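PDB 3W56: C2 domain protein from Scophthalmus maximus, which binds calcium ions through the loops of a C2 domain and may take part in forming wide membrane pores. Local coordinates for residues L26-V31 with H124-L129; Q79-L84 with Q103-V108. All blocks are in the same frame, centred on the assembly; numbering follows the deposited sequence.

Contact 1 pairs 26-31 with 124-129 inside one four-stranded sheet of a beta sandwich; contact 2, nested in the loop that contact 1 closes, joins 79-84 to 103-108 at the end of a hairpin in the other. Their centres lie about 13 Å apart, and two tyrosines of contact 1 reach contact 2 through their hydroxyls: Tyr125 OH probably hydrogen-bonds Arg104 NE at 2.8 Å, and Tyr127 OH probably hydrogen-bonds Lys107 N at 3.0 Å. The sheets are thus tied by polar bonds as well as by apolar side chains. Both contacts lie away from the calcium-binding residues, among them Asp43, Asp90 and Asp92.

Contact 1 of 2, residues L26-V31 with H124-L129; sequences LYNLRV and HYMYTL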
# COMPACT_ATOMS: atom_id res chain seq x y z
N LEU A 26 -7.69 2.78 -4.16
CA LEU A 26 -6.52 1.90 -4.05
C LEU A 26 -7.07 0.58 -3.56
O LEU A 26 -7.89 0.55 -2.61
CB LEU A 26 -5.54 2.46 -3.08
CG LEU A 26 -4.37 1.51 -2.73
CD1 LEU A 26 -3.43 1.37 -3.94
CD2 LEU A 26 -3.67 2.09 -1.59
N TYR A 27 -6.69 -0.54 -4.18
CA TYR A 27 -7.33 -1.81 -3.87
C TYR A 27 -6.50 -2.95 -4.32
O TYR A 27 -5.43 -2.72 -4.96
CB TYR A 27 -8.75 -1.87 -4.44
CG TYR A 27 -8.87 -1.67 -5.96
CD1 TYR A 27 -9.24 -2.73 -6.82
CD2 TYR A 27 -8.68 -0.44 -6.51
CE1 TYR A 27 -9.37 -2.54 -8.25
CE2 TYR A 27 -8.81 -0.19 -7.90
CZ TYR A 27 -9.14 -1.25 -8.78
OH TYR A 27 -9.31 -1.00 -10.10
N ASN A 28 -6.93 -4.16 -3.97
CA ASN A 28 -6.21 -5.40 -4.35
C ASN A 28 -4.77 -5.42 -3.87
O ASN A 28 -3.88 -5.94 -4.57
CB ASN A 28 -6.35 -5.76 -5.86
CG ASN A 28 -7.81 -6.03 -6.25
OD1 ASN A 28 -8.71 -6.08 -5.35
ND2 ASN A 28 -8.09 -6.05 -7.54
N LEU A 29 -4.52 -4.92 -2.66
CA LEU A 29 -3.24 -5.04 -2.01
C LEU A 29 -2.89 -6.48 -1.62
O LEU A 29 -3.64 -7.21 -0.98
CB LEU A 29 -3.19 -4.13 -0.78
CG LEU A 29 -3.46 -2.69 -1.04
CD1 LEU A 29 -3.79 -2.11 0.41
CD2 LEU A 29 -2.20 -2.13 -1.51
N ARG A 30 -1.71 -6.92 -2.06
CA ARG A 30 -1.27 -8.23 -1.57
C ARG A 30 0.24 -8.23 -1.68
O ARG A 30 0.82 -7.52 -2.52
CB ARG A 30 -1.87 -9.34 -2.42
CG ARG A 30 -1.47 -9.18 -3.87
CD ARG A 30 -2.61 -9.48 -4.70
NE ARG A 30 -2.20 -9.55 -6.10
CZ ARG A 30 -2.36 -8.60 -7.01
NH1 ARG A 30 -2.85 -7.35 -6.78
NH2 ARG A 30 -1.94 -8.90 -8.23
N VAL A 31 0.87 -9.02 -0.83
CA VAL A 31 2.33 -9.12 -0.92
C VAL A 31 2.70 -10.54 -1.05
O VAL A 31 2.12 -11.42 -0.45
CB VAL A 31 3.00 -8.65 0.36
CG1 VAL A 31 4.50 -8.89 0.31
CG2 VAL A 31 2.76 -7.13 0.58
N HIS A 124 1.81 -5.95 -4.54
CA HIS A 124 1.08 -5.71 -5.77
C HIS A 124 -0.18 -4.96 -5.41
O HIS A 124 -0.70 -5.16 -4.33
CB HIS A 124 0.66 -7.05 -6.42
CG HIS A 124 1.80 -8.00 -6.65
ND1 HIS A 124 2.67 -7.82 -7.69
CD2 HIS A 124 2.19 -9.12 -5.99
CE1 HIS A 124 3.59 -8.78 -7.66
NE2 HIS A 124 3.32 -9.59 -6.65
N TYR A 125 -0.59 -4.07 -6.27
CA TYR A 125 -1.77 -3.24 -5.95
C TYR A 125 -2.35 -2.72 -7.23
O TYR A 125 -1.74 -2.74 -8.32
CB TYR A 125 -1.37 -2.10 -5.02
CG TYR A 125 -0.38 -1.12 -5.62
CD1 TYR A 125 -0.86 0.10 -6.19
CD2 TYR A 125 0.99 -1.36 -5.62
CE1 TYR A 125 0.01 1.04 -6.69
CE2 TYR A 125 1.90 -0.39 -6.15
CZ TYR A 125 1.38 0.81 -6.69
OH TYR A 125 2.22 1.80 -7.20
N MET A 126 -3.56 -2.21 -7.13
CA MET A 126 -4.24 -1.64 -8.25
C MET A 126 -4.71 -0.29 -7.77
O MET A 126 -4.96 -0.07 -6.58
CB MET A 126 -5.45 -2.46 -8.70
CG MET A 126 -4.97 -3.68 -9.40
SD MET A 126 -6.37 -4.55 -10.11
CE MET A 126 -7.00 -3.34 -11.29
N TYR A 127 -4.82 0.61 -8.72
CA TYR A 127 -5.61 1.82 -8.39
C TYR A 127 -6.37 2.28 -9.57
O TYR A 127 -6.03 2.03 -10.72
CB TYR A 127 -4.71 2.95 -7.81
CG TYR A 127 -3.94 3.69 -8.86
CD1 TYR A 127 -4.50 4.80 -9.52
CD2 TYR A 127 -2.66 3.29 -9.22
CE1 TYR A 127 -3.75 5.49 -10.51
CE2 TYR A 127 -1.92 3.95 -10.18
CZ TYR A 127 -2.48 5.05 -10.82
OH TYR A 127 -1.70 5.66 -11.79
N THR A 128 -7.48 2.96 -9.28
CA THR A 128 -8.30 3.62 -10.29
C THR A 128 -8.41 5.12 -9.96
O THR A 128 -8.79 5.47 -8.83
CB THR A 128 -9.70 2.98 -10.35
OG1 THR A 128 -9.58 1.66 -10.93
CG2 THR A 128 -10.60 3.79 -11.27
N LEU A 129 -8.02 5.99 -10.90
CA LEU A 129 -8.26 7.42 -10.77
C LEU A 129 -9.31 7.82 -11.80
O LEU A 129 -9.14 7.66 -13.02
CB LEU A 129 -6.97 8.20 -10.96
CG LEU A 129 -7.07 9.73 -10.78
CD1 LEU A 129 -7.33 10.12 -9.37
CD2 LEU A 129 -5.72 10.24 -11.26
O HOH W 1 -1.76 -5.52 -9.19
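A beta bulge interrupts the antiparallel pairing of strands 22-32 and 122-130, central neighbours in one sheet of the C2 sandwich: between the hydrogen-bonded pairs Tyr27-Met126 and Arg30-His124, the two residues Asn28 and Leu29 stand against Tyr125 alone. Each of those pairs is closed by two backbone bonds, the straightest from His124 N to Arg30 O (2.7 Å, 171°). On the face bearing Tyr27, Met126 CB sits over the centre of the phenol ring, 3.9 Å from its centroid, a CH-pi contact, while the sulfur lies obliquely to the ring as a Met-aromatic contact. The ring's hydroxyl meets Thr128 OG1 at 2.8 Å, near the ring plane, and that OG1 also hydrogen-bonds Thr110. Asn28 ND2 gives a weak bond to Met126 SD. Arg30 continues this face. Its chi1 of 58° sets CG near His124 CB, and the guanidinium then lays its face over that same carbon, CZ to CB 3.4 Å. Arg30 NH1 donates to Asn28 O at 2.8 Å, in the guanidinium plane, and to a water that in turn donates to Tyr125 O. An alanine here would probably leave Asn28 O and this water without their donor and His124 CB without its cover. Elsewhere the side-chain contacts across the strands are apolar: Leu26 CD1 touches Tyr125 CD1, and Leu29 CD2 packs on Tyr125 CB at 3.6 Å; the Tyr125 side chain also touches Leu84 and Leu86 of the facing sheet. At the bulge, Asn28 O and His124 O, both acceptors, approach to 3.3 Å; the arginine's positive charge would probably ease their repulsion and help fix the Asn28 carbonyl.

Contact 2 of 2, residues Q79-L84 with Q103-V108; sequences QENDIL and QRQIKV
Ile106 is wedged against Leu84, Asp82 and Gln79, and around it the contact is tight. Its CG2 presses on Leu84 CB at 3.5 Å, closer than carbons usually pack. A chi1 of 59° tucks CG1 in among the backbone atoms N and C; the longer branch runs past Asp82 O, and CD1 ends 3.4 Å from Gln79 O. The backbone of Ile106 is gripped at both polar atoms: its N donates to Asp82 O, and its O accepts from Asn81 N at 2.8 Å, in a nearly straight bond. The turn itself is braced, since Asp82 N bonds Gln79 O while Gln79 N reaches Asp82 OD2 at 2.6 Å, coming from above the carboxylate plane. Beyond Ile106, Tyr127 and Leu129 of strand 122-130 continue the packing.

The solvent side is held more lightly. Lys107, its chain bent at chi2 and chi4, brings NZ to Asn81 OD1 in a weak bond. Glu80 OE2 accepts a long one from Val108 N (3.3 Å), again from above the carboxylate plane, and stays 5.7 Å from Lys107 NZ, too far for a salt bridge.

Next to the non-hydrogen-bonded pair Ile83-Gln105, Leu84 and Arg104 exchange two backbone bonds. A type II turn from Gln79 to Asp82 leads into the antiparallel hairpin of strands 83-90 and 97-105, whose far end carries the calcium ligands Asp90, Asp92 and Asp97, as in other calcium-binding C2 domains.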
# COMPACT_ATOMS: atom_id res chain seq x y z
N GLN A 79 -5.89 14.32 -7.33
CA GLN A 79 -5.73 14.92 -8.65
C GLN A 79 -4.60 14.20 -9.35
O GLN A 79 -3.72 13.66 -8.70
CB GLN A 79 -5.35 16.40 -8.50
CG GLN A 79 -6.53 17.32 -8.11
CD GLN A 79 -7.55 17.41 -9.23
OE1 GLN A 79 -8.76 17.62 -9.00
NE2 GLN A 79 -7.08 17.23 -10.48
N GLU A 80 -4.66 14.19 -10.67
CA GLU A 80 -3.63 13.60 -11.48
C GLU A 80 -2.28 14.18 -11.08
O GLU A 80 -2.17 15.40 -10.81
CB GLU A 80 -3.92 13.85 -12.94
CG GLU A 80 -2.97 13.11 -13.87
CD GLU A 80 -3.58 12.87 -15.24
OE1 GLU A 80 -4.31 13.78 -15.71
OE2 GLU A 80 -3.33 11.77 -15.82
N ASN A 81 -1.29 13.30 -11.03
CA ASN A 81 0.08 13.55 -10.61
C ASN A 81 0.33 13.69 -9.15
O ASN A 81 1.45 13.96 -8.73
CB ASN A 81 0.74 14.62 -11.49
CG ASN A 81 0.81 14.16 -12.93
OD1 ASN A 81 1.17 13.01 -13.18
ND2 ASN A 81 0.42 15.01 -13.86
N ASP A 82 -0.71 13.47 -8.36
CA ASP A 82 -0.48 13.38 -6.96
C ASP A 82 0.41 12.14 -6.78
O ASP A 82 0.37 11.17 -7.59
CB ASP A 82 -1.77 13.07 -6.24
CG ASP A 82 -2.67 14.30 -6.03
OD1 ASP A 82 -2.20 15.47 -6.16
OD2 ASP A 82 -3.86 14.08 -5.66
N ILE A 83 1.14 12.15 -5.68
CA ILE A 83 2.05 11.07 -5.39
C ILE A 83 1.35 10.13 -4.43
O ILE A 83 1.11 10.47 -3.26
CB ILE A 83 3.36 11.56 -4.78
CG1 ILE A 83 4.07 12.44 -5.82
CG2 ILE A 83 4.24 10.35 -4.44
CD1 ILE A 83 4.13 11.80 -7.18
N LEU A 84 1.03 8.95 -4.97
CA LEU A 84 0.54 7.79 -4.19
C LEU A 84 1.77 7.17 -3.55
O LEU A 84 2.73 6.81 -4.22
CB LEU A 84 -0.24 6.76 -5.09
CG LEU A 84 -0.54 5.40 -4.42
CD1 LEU A 84 -1.65 5.54 -3.37
CD2 LEU A 84 -0.94 4.36 -5.48
N GLN A 103 6.52 4.98 -4.31
CA GLN A 103 6.00 6.26 -4.71
C GLN A 103 5.72 6.25 -6.19
O GLN A 103 6.54 5.79 -7.02
CB GLN A 103 7.03 7.33 -4.40
CG GLN A 103 7.21 7.56 -2.92
CD GLN A 103 7.95 8.87 -2.64
OE1 GLN A 103 7.42 9.76 -1.98
NE2 GLN A 103 9.17 8.98 -3.17
N ARG A 104 4.56 6.78 -6.54
CA ARG A 104 4.11 6.77 -7.91
C ARG A 104 3.19 7.95 -8.21
O ARG A 104 2.28 8.22 -7.44
CB ARG A 104 3.35 5.48 -8.13
CG ARG A 104 2.61 5.42 -9.39
CD ARG A 104 2.13 4.05 -9.58
NE ARG A 104 3.17 3.03 -9.51
CZ ARG A 104 4.13 2.85 -10.44
NH1 ARG A 104 4.18 3.64 -11.51
NH2 ARG A 104 5.03 1.87 -10.30
N GLN A 105 3.39 8.62 -9.34
CA GLN A 105 2.44 9.66 -9.72
C GLN A 105 1.21 9.00 -10.30
O GLN A 105 1.31 8.16 -11.20
CB GLN A 105 3.05 10.60 -10.74
CG GLN A 105 3.61 11.91 -10.15
CD GLN A 105 4.41 12.72 -11.17
OE1 GLN A 105 4.83 12.19 -12.23
NE2 GLN A 105 4.61 14.00 -10.87
N ILE A 106 0.03 9.37 -9.79
CA ILE A 106 -1.17 8.72 -10.28
C ILE A 106 -1.71 9.36 -11.56
O ILE A 106 -1.64 10.58 -11.76
CB ILE A 106 -2.23 8.70 -9.20
CG1 ILE A 106 -2.53 10.15 -8.80
CG2 ILE A 106 -1.70 7.96 -8.00
CD1 ILE A 106 -3.78 10.31 -7.91
N LYS A 107 -2.22 8.50 -12.43
CA LYS A 107 -2.66 8.83 -13.77
C LYS A 107 -4.09 8.37 -13.92
O LYS A 107 -4.50 7.35 -13.33
CB LYS A 107 -1.79 8.13 -14.80
CG LYS A 107 -0.35 8.40 -14.56
CD LYS A 107 0.04 9.82 -14.90
CE LYS A 107 1.40 10.08 -14.24
NZ LYS A 107 2.30 10.96 -15.05
N VAL A 108 -4.88 9.13 -14.67
CA VAL A 108 -6.28 8.73 -14.87
C VAL A 108 -6.33 7.28 -15.39
O VAL A 108 -5.44 6.83 -16.10
CB VAL A 108 -7.02 9.66 -15.87
CG1 VAL A 108 -8.50 9.30 -15.95
CG2 VAL A 108 -6.85 11.11 -15.43